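Local coordinates for Thiol:disulfide interchange protein DsbA (Pseudomonas aeruginosa, PDB 4ZL7), which probably introduces disulfide bonds into other periplasmic proteins by handing over its own redox-active disulfide, at residues Gly25-Val30 with Val157-Tyr162. The protein carries 1 engineered substitution. Numbering follows the deposited sequence.
Sequences GKIEVV and VVNGKY
V30 and V157 form a hydrogen-bonded antiparallel pair, V30 N to V157 O at 2.8 Å and V157 N to V30 O at 2.9 Å, followed by the non-hydrogen-bonded pair V29-V158; N159 N then reaches E28 O over 2.7 Å. Where strand 155-158 ends, the side chain of N159 takes over the ladder: its OD1 accepts from E28 N (3.0 Å, 161° at the hydrogen). The N159 side chain crosses that of I27 at about a right angle, with I27 CD1 3.8 Å from N159 ND2, which is hydrogen-bonded to E186 OE2 on helix 172-187. I27 CG2, anti to the backbone N, leans on N159 CG. E28 CG is likewise anti (chi1 -171°), and the extended chain brings OE1 to a water at 2.6 Å; the water also accepts from G160 N and donates weakly to V157 O, while OE2 is held by S22 N. V29 and V158 meet through their CG2 methyls on one face, V30 and V157 beside Y148 on the other. Beyond the turn, K161 and Y162 both face V158 in a classic beta bulge at the turn end of the hairpin between strands 155-158 and 162-165 in the central sheet of the thioredoxin fold.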
# COMPACT_ATOMS: atom_id res chain seq x y z
N GLY A 25 4.99 -12.06 -14.29
CA GLY A 25 4.10 -12.27 -15.42
C GLY A 25 2.98 -11.25 -15.52
O GLY A 25 2.28 -11.20 -16.52
N LYS A 26 2.77 -10.48 -14.46
CA LYS A 26 1.81 -9.38 -14.47
C LYS A 26 2.56 -8.09 -14.20
O LYS A 26 3.56 -8.09 -13.49
CB LYS A 26 0.74 -9.55 -13.42
CG LYS A 26 -0.17 -10.73 -13.69
CD LYS A 26 -1.38 -10.79 -12.78
CE LYS A 26 -2.23 -12.01 -13.09
NZ LYS A 26 -3.25 -12.22 -12.05
N ILE A 27 2.07 -7.00 -14.79
CA ILE A 27 2.64 -5.68 -14.55
C ILE A 27 2.21 -5.29 -13.16
O ILE A 27 1.03 -5.20 -12.88
CB ILE A 27 2.16 -4.65 -15.59
CG1 ILE A 27 2.45 -5.12 -17.03
CG2 ILE A 27 2.81 -3.33 -15.36
CD1 ILE A 27 3.86 -4.98 -17.44
N GLU A 28 3.18 -5.07 -12.28
CA GLU A 28 2.85 -4.72 -10.91
C GLU A 28 2.54 -3.23 -10.77
O GLU A 28 3.21 -2.40 -11.37
CB GLU A 28 4.03 -5.07 -9.98
CG GLU A 28 3.72 -4.96 -8.47
CD GLU A 28 4.96 -5.25 -7.62
OE1 GLU A 28 5.94 -4.48 -7.72
OE2 GLU A 28 4.94 -6.29 -6.92
N VAL A 29 1.57 -2.91 -9.92
CA VAL A 29 1.32 -1.55 -9.48
C VAL A 29 1.27 -1.58 -7.96
O VAL A 29 0.38 -2.20 -7.37
CB VAL A 29 -0.02 -1.03 -9.99
CG1 VAL A 29 -0.32 0.32 -9.37
CG2 VAL A 29 0.01 -0.95 -11.47
N VAL A 30 2.24 -0.94 -7.33
CA VAL A 30 2.27 -0.83 -5.87
C VAL A 30 1.85 0.57 -5.40
O VAL A 30 2.35 1.58 -5.90
CB VAL A 30 3.68 -1.11 -5.32
CG1 VAL A 30 3.71 -0.89 -3.80
CG2 VAL A 30 4.15 -2.52 -5.73
N VAL A 157 4.62 2.78 -7.26
CA VAL A 157 5.65 2.13 -8.06
C VAL A 157 5.04 1.18 -9.09
O VAL A 157 4.28 0.26 -8.74
CB VAL A 157 6.67 1.38 -7.20
CG1 VAL A 157 7.81 0.87 -8.07
CG2 VAL A 157 7.21 2.29 -6.09
N VAL A 158 5.37 1.40 -10.37
CA VAL A 158 4.93 0.51 -11.44
C VAL A 158 6.06 -0.42 -11.86
O VAL A 158 7.17 0.02 -12.16
CB VAL A 158 4.40 1.31 -12.65
CG1 VAL A 158 4.26 0.45 -13.88
CG2 VAL A 158 3.06 1.97 -12.30
N ASN A 159 5.74 -1.70 -11.86
CA ASN A 159 6.62 -2.77 -12.31
C ASN A 159 8.04 -2.73 -11.75
O ASN A 159 8.97 -3.13 -12.43
CB ASN A 159 6.66 -2.87 -13.86
CG ASN A 159 6.48 -4.31 -14.35
OD1 ASN A 159 5.82 -5.10 -13.71
ND2 ASN A 159 7.08 -4.64 -15.47
N GLY A 160 8.18 -2.28 -10.50
CA GLY A 160 9.46 -2.29 -9.82
C GLY A 160 10.45 -1.31 -10.46
O GLY A 160 11.66 -1.33 -10.17
N LYS A 161 9.94 -0.43 -11.32
CA LYS A 161 10.81 0.37 -12.19
C LYS A 161 10.62 1.89 -12.12
O LYS A 161 11.57 2.65 -12.33
CB LYS A 161 10.63 -0.06 -13.65
CG LYS A 161 11.26 -1.37 -13.99
CD LYS A 161 11.05 -1.73 -15.44
CE LYS A 161 11.54 -3.13 -15.74
NZ LYS A 161 10.86 -3.68 -16.93
N TYR A 162 9.39 2.33 -11.86
CA TYR A 162 9.04 3.75 -11.95
C TYR A 162 8.34 4.21 -10.70
O TYR A 162 7.32 3.64 -10.30
CB TYR A 162 8.10 3.99 -13.12
CG TYR A 162 8.53 3.36 -14.42
CD1 TYR A 162 9.61 3.84 -15.11
CD2 TYR A 162 7.81 2.32 -14.98
CE1 TYR A 162 10.00 3.28 -16.32
CE2 TYR A 162 8.18 1.76 -16.16
CZ TYR A 162 9.27 2.24 -16.84
OH TYR A 162 9.63 1.66 -18.02
O HOH W 1 6.01 -2.11 -8.74